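Two-component response regulator (Geobacillus stearothermophilus, PDB 6SWI) probably binds DNA through its C-terminal AraC-type helix-turn-helix domain to regulate genes of the arabinan utilization system. Local coordinates at residues A[1-13]-A[34-47]. Numbering follows the deposited sequence. Where two conformers were deposited one is given.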
loop_
_atom_site.group_PDB
_atom_site.type_symbol
_atom_site.label_atom_id
_atom_site.label_comp_id
_atom_site.label_asym_id
_atom_site.label_seq_id
_atom_site.Cartn_x
_atom_site.Cartn_y
_atom_site.Cartn_z
ATOM N N SER A 1 2.690 15.375 14.684
ATOM C CA SER A 1 2.269 14.031 15.065
ATOM C C SER A 1 1.901 13.953 16.537
ATOM O O SER A 1 2.748 14.156 17.409
ATOM N N ARG A 2 0.629 13.651 16.805
ATOM C CA ARG A 2 0.099 13.581 18.162
ATOM C C ARG A 2 -0.665 12.283 18.394
ATOM O O ARG A 2 -1.588 12.235 19.210
ATOM C CB ARG A 2 -0.773 14.794 18.481
ATOM C CG ARG A 2 -0.005 16.099 18.581
ATOM N N LEU A 3 -0.300 11.225 17.675
ATOM C CA LEU A 3 -0.913 9.923 17.888
ATOM C C LEU A 3 -0.463 9.341 19.223
ATOM O O LEU A 3 0.676 9.537 19.660
ATOM C CB LEU A 3 -0.497 8.968 16.770
ATOM C CG LEU A 3 -0.919 9.304 15.341
ATOM C CD1 LEU A 3 -0.330 8.284 14.383
ATOM C CD2 LEU A 3 -2.434 9.335 15.220
ATOM N N SER A 4 -1.379 8.620 19.882
ATOM C CA SER A 4 -1.035 7.914 21.104
ATOM C C SER A 4 0.054 6.882 20.820
ATOM O O SER A 4 0.201 6.413 19.689
ATOM C CB SER A 4 -2.264 7.208 21.671
ATOM O OG SER A 4 -2.604 6.080 20.890
ATOM N N PRO A 5 0.837 6.516 21.841
ATOM C CA PRO A 5 1.927 5.551 21.616
ATOM C C PRO A 5 1.521 4.266 20.907
ATOM O O PRO A 5 2.246 3.812 20.017
ATOM C CB PRO A 5 2.468 5.308 23.031
ATOM C CG PRO A 5 2.209 6.609 23.741
ATOM C CD PRO A 5 0.904 7.124 23.188
ATOM N N ILE A 6 0.378 3.674 21.254
ATOM C CA ILE A 6 0.009 2.396 20.653
ATOM C C ILE A 6 -0.318 2.564 19.174
ATOM O O ILE A 6 0.035 1.712 18.346
ATOM C CB ILE A 6 -1.133 1.724 21.437
ATOM C CG1 ILE A 6 -1.372 0.306 20.915
ATOM C CG2 ILE A 6 -2.413 2.552 21.361
ATOM C CD1 ILE A 6 -2.511 -0.420 21.598
ATOM N N VAL A 7 -0.994 3.658 18.814
ATOM C CA VAL A 7 -1.355 3.875 17.418
ATOM C C VAL A 7 -0.123 4.242 16.607
ATOM O O VAL A 7 0.055 3.775 15.477
ATOM C CB VAL A 7 -2.478 4.919 17.293
ATOM C CG1 VAL A 7 -2.781 5.202 15.831
ATOM C CG2 VAL A 7 -3.727 4.434 18.014
ATOM N N ARG A 8 0.758 5.067 17.174
ATOM C CA ARG A 8 2.003 5.392 16.488
ATOM C C ARG A 8 2.833 4.137 16.230
ATOM O O ARG A 8 3.368 3.951 15.129
ATOM C CB ARG A 8 2.804 6.399 17.311
ATOM C CG ARG A 8 4.174 6.714 16.728
ATOM C CD ARG A 8 4.685 8.055 17.233
ATOM N NE ARG A 8 3.767 9.144 16.908
ATOM C CZ ARG A 8 3.754 9.791 15.746
ATOM N NH1 ARG A 8 4.615 9.464 14.794
ATOM N NH2 ARG A 8 2.881 10.770 15.537
ATOM N N ARG A 9 2.941 3.262 17.234
ATOM C CA ARG A 9 3.713 2.032 17.071
ATOM C C ARG A 9 3.091 1.126 16.017
ATOM O O ARG A 9 3.804 0.512 15.210
ATOM C CB ARG A 9 3.807 1.292 18.403
ATOM C CG ARG A 9 4.768 1.902 19.406
ATOM C CD ARG A 9 4.534 1.355 20.803
ATOM N NE ARG A 9 5.171 2.183 21.821
ATOM C CZ ARG A 9 4.832 2.177 23.106
ATOM N NH1 ARG A 9 3.864 1.383 23.530
ATOM N NH2 ARG A 9 5.465 2.968 23.963
ATOM N N ALA A 10 1.762 1.015 16.018
ATOM C CA ALA A 10 1.101 0.179 15.022
ATOM C C ALA A 10 1.327 0.715 13.616
ATOM O O ALA A 10 1.608 -0.055 12.688
ATOM C CB ALA A 10 -0.392 0.083 15.328
ATOM N N ARG A 11 1.194 2.032 13.439
ATOM C CA ARG A 11 1.375 2.621 12.119
ATOM C C ARG A 11 2.809 2.458 11.643
ATOM O O ARG A 11 3.043 2.143 10.473
ATOM C CB ARG A 11 0.961 4.093 12.116
ATOM C CG ARG A 11 0.871 4.670 10.710
ATOM C CD ARG A 11 0.442 6.124 10.711
ATOM N NE ARG A 11 1.474 6.996 11.263
ATOM C CZ ARG A 11 1.378 8.321 11.314
ATOM N NH1 ARG A 11 0.293 8.921 10.844
ATOM N NH2 ARG A 11 2.362 9.041 11.836
ATOM N N GLN A 12 3.777 2.632 12.545
ATOM C CA GLN A 12 5.177 2.419 12.186
ATOM C C GLN A 12 5.411 0.993 11.713
ATOM O O GLN A 12 6.138 0.762 10.739
ATOM C CB GLN A 12 6.063 2.686 13.395
ATOM C CG GLN A 12 6.369 4.134 13.655
ATOM C CD GLN A 12 7.194 4.313 14.915
ATOM O OE1 GLN A 12 7.147 3.481 15.826
ATOM N NE2 GLN A 12 7.953 5.399 14.976
ATOM N N TYR A 13 4.822 0.019 12.412
ATOM C CA TYR A 13 5.014 -1.378 12.053
ATOM C C TYR A 13 4.409 -1.677 10.687
ATOM O O TYR A 13 5.039 -2.340 9.855
ATOM C CB TYR A 13 4.412 -2.294 13.130
ATOM C CG TYR A 13 4.887 -3.719 12.981
ATOM C CD1 TYR A 13 6.068 -4.143 13.579
ATOM C CD2 TYR A 13 4.187 -4.626 12.197
ATOM C CE1 TYR A 13 6.521 -5.431 13.425
ATOM C CE2 TYR A 13 4.640 -5.918 12.032
ATOM C CZ TYR A 13 5.810 -6.312 12.650
ATOM O OH TYR A 13 6.286 -7.591 12.496
ATOM N N VAL A 34 -1.269 -6.557 23.026
ATOM C CA VAL A 34 -2.520 -5.903 23.400
ATOM C C VAL A 34 -3.709 -6.647 22.798
ATOM O O VAL A 34 -3.578 -7.452 21.872
ATOM C CB VAL A 34 -2.575 -4.414 22.986
ATOM C CG1 VAL A 34 -1.437 -3.607 23.613
ATOM C CG2 VAL A 34 -2.582 -4.283 21.473
ATOM N N SER A 35 -4.891 -6.321 23.316
ATOM C CA SER A 35 -6.135 -6.827 22.762
ATOM C C SER A 35 -6.312 -6.364 21.321
ATOM O O SER A 35 -6.177 -5.169 21.043
ATOM C CB SER A 35 -7.289 -6.268 23.579
ATOM O OG SER A 35 -8.482 -6.333 22.827
ATOM N N PRO A 36 -6.644 -7.263 20.390
ATOM C CA PRO A 36 -6.945 -6.805 19.025
ATOM C C PRO A 36 -8.140 -5.876 18.941
ATOM O O PRO A 36 -8.171 -4.992 18.076
ATOM C CB PRO A 36 -7.186 -8.115 18.261
ATOM C CG PRO A 36 -6.514 -9.177 19.080
ATOM C CD PRO A 36 -6.592 -8.733 20.499
ATOM N N VAL A 37 -9.131 -6.040 19.822
ATOM C CA VAL A 37 -10.275 -5.139 19.811
ATOM C C VAL A 37 -9.850 -3.742 20.237
ATOM O O VAL A 37 -10.212 -2.747 19.602
ATOM C CB VAL A 37 -11.412 -5.694 20.688
ATOM C CG1 VAL A 37 -12.585 -4.728 20.702
ATOM C CG2 VAL A 37 -11.851 -7.064 20.179
ATOM N N TYR A 38 -9.070 -3.641 21.317
ATOM C CA TYR A 38 -8.548 -2.343 21.731
ATOM C C TYR A 38 -7.760 -1.683 20.607
ATOM O O TYR A 38 -7.961 -0.504 20.295
ATOM C CB TYR A 38 -7.657 -2.515 22.962
ATOM C CG TYR A 38 -7.120 -1.206 23.481
ATOM C CD1 TYR A 38 -7.938 -0.336 24.206
ATOM C CD2 TYR A 38 -5.812 -0.823 23.242
ATOM C CE1 TYR A 38 -7.459 0.881 24.686
ATOM C CE2 TYR A 38 -5.322 0.394 23.714
ATOM C CZ TYR A 38 -6.150 1.238 24.436
ATOM O OH TYR A 38 -5.667 2.441 24.908
ATOM N N LEU A 39 -6.858 -2.434 19.975
ATOM C CA LEU A 39 -6.040 -1.852 18.919
ATOM C C LEU A 39 -6.902 -1.372 17.762
ATOM O O LEU A 39 -6.702 -0.267 17.243
ATOM C CB LEU A 39 -5.026 -2.880 18.428
ATOM C CG LEU A 39 -4.114 -2.390 17.299
ATOM C CD1 LEU A 39 -3.297 -1.180 17.739
ATOM C CD2 LEU A 39 -3.189 -3.506 16.835
ATOM N N SER A 40 -7.857 -2.199 17.334
ATOM C CA SER A 40 -8.748 -1.816 16.244
ATOM C C SER A 40 -9.471 -0.525 16.570
ATOM O O SER A 40 -9.576 0.376 15.725
ATOM C CB SER A 40 -9.766 -2.929 16.011
ATOM O OG SER A 40 -10.603 -2.656 14.898
ATOM N N ARG A 41 -9.992 -0.422 17.794
ATOM C CA ARG A 41 -10.740 0.761 18.186
ATOM C C ARG A 41 -9.853 1.989 18.216
ATOM O O ARG A 41 -10.275 3.074 17.797
ATOM C CB ARG A 41 -11.339 0.564 19.571
ATOM C CG ARG A 41 -12.484 -0.403 19.608
ATOM C CD ARG A 41 -13.110 -0.436 20.997
ATOM N NE ARG A 41 -13.457 0.918 21.418
ATOM C CZ ARG A 41 -12.748 1.652 22.267
ATOM N NH1 ARG A 41 -11.653 1.159 22.830
ATOM N NH2 ARG A 41 -13.134 2.886 22.549
ATOM N N MET A 42 -8.628 1.850 18.723
ATOM C CA MET A 42 -7.775 3.024 18.857
ATOM C C MET A 42 -7.289 3.509 17.499
ATOM O O MET A 42 -7.209 4.719 17.267
ATOM C CB MET A 42 -6.602 2.727 19.775
ATOM C CG MET A 42 -7.064 2.434 21.182
ATOM S SD MET A 42 -7.732 3.852 22.013
ATOM C CE MET A 42 -6.183 4.596 22.450
ATOM N N ILE A 43 -6.974 2.585 16.582
ATOM C CA ILE A 43 -6.620 2.989 15.226
ATOM C C ILE A 43 -7.766 3.765 14.591
ATOM O O ILE A 43 -7.570 4.841 14.015
ATOM C CB ILE A 43 -6.212 1.762 14.394
ATOM C CG1 ILE A 43 -4.884 1.206 14.912
ATOM C CG2 ILE A 43 -6.154 2.102 12.898
ATOM C CD1 ILE A 43 -4.457 -0.082 14.243
ATOM N N LYS A 44 -8.984 3.237 14.698
ATOM C CA LYS A 44 -10.125 3.902 14.087
ATOM C C LYS A 44 -10.373 5.254 14.735
ATOM O O LYS A 44 -10.666 6.235 14.046
ATOM C CB LYS A 44 -11.357 2.999 14.185
ATOM C CG LYS A 44 -12.647 3.618 13.664
ATOM C CD LYS A 44 -12.529 3.934 12.180
ATOM C CE LYS A 44 -13.894 4.103 11.526
ATOM N NZ LYS A 44 -14.834 3.005 11.888
ATOM N N GLN A 45 -10.231 5.335 16.055
ATOM C CA GLN A 45 -10.522 6.579 16.750
ATOM C C GLN A 45 -9.523 7.667 16.395
ATOM O O GLN A 45 -9.898 8.832 16.236
ATOM C CB GLN A 45 -10.513 6.325 18.253
ATOM C CG GLN A 45 -10.752 7.565 19.087
ATOM C CD GLN A 45 -10.387 7.356 20.537
ATOM O OE1 GLN A 45 -11.007 6.552 21.233
ATOM N NE2 GLN A 45 -9.374 8.076 21.004
ATOM N N GLU A 46 -8.246 7.310 16.275
ATOM C CA GLU A 46 -7.207 8.314 16.100
ATOM C C GLU A 46 -6.878 8.588 14.642
ATOM O O GLU A 46 -6.597 9.732 14.277
ATOM C CB GLU A 46 -5.951 7.906 16.860
ATOM C CG GLU A 46 -6.215 7.757 18.344
ATOM C CD GLU A 46 -4.958 7.687 19.172
ATOM O OE1 GLU A 46 -3.877 8.060 18.665
ATOM O OE2 GLU A 46 -5.068 7.252 20.339
ATOM N N LEU A 47 -6.913 7.563 13.802
ATOM C CA LEU A 47 -6.628 7.725 12.385
ATOM C C LEU A 47 -7.880 7.864 11.534
ATOM O O LEU A 47 -7.773 8.244 10.364
ATOM C CB LEU A 47 -5.767 6.565 11.875
ATOM C CG LEU A 47 -4.383 6.454 12.515
ATOM C CD1 LEU A 47 -3.650 5.215 12.041
ATOM C CD2 LEU A 47 -3.570 7.694 12.198
HETATM O O HOH W 1 -4.331 11.027 18.539
#
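S4 and E46 illustrate how one carboxylate can hold the start of a helix against a neighbouring helix. S4 is the N-cap of the helix that begins at P5, and its backbone N donates to OE1 of E46 at 2.8 Å. That bond is nearly straight (165°) and uses the syn lone pair of OE1. The second oxygen, OE2, accepts from S4 OG at 2.8 Å, again on the syn side but 28° out of the carboxylate plane. Two bonds from a single residue thus fix the rotation of the carboxylate, and the nearby helix N-terminus would probably favour its negative charge. A water adds a bridge from R2 O to E46 OE1, weak at the glutamate end. A glutamine here would probably leave one of the two S4 donors without an acceptor and lose the negative charge beside the helix start.

The helices cross almost perpendicularly, and the axes of 5-13 and 36-47 come within 9.4 Å at their closest approach. This places helix 36-47, the second helix of the first helix-turn-helix in an AraC-type domain and so probably its recognition helix, across helix 5-17, the first of the chain; L32 of the intervening helix 25-32 touches A10.

Apolar packing centres on V7, a knob in the hole formed by M42, I43, E46 and L47. With CG1 anti to the backbone N (chi1 176°), V7 turns this methyl to L47 CD1, while CG2 lies 3.8 Å from M42 CB. L3 CD2 meets L47 CD2 at 3.6 Å, their side chains crossing at about a right angle. Farther along, I6 reaches out through CD1, which meets the Y38 ring at its edge, 3.6 Å from CE2, and also touches both methyls of V34. L39 CD1 lies 4.0 Å from A10 CB.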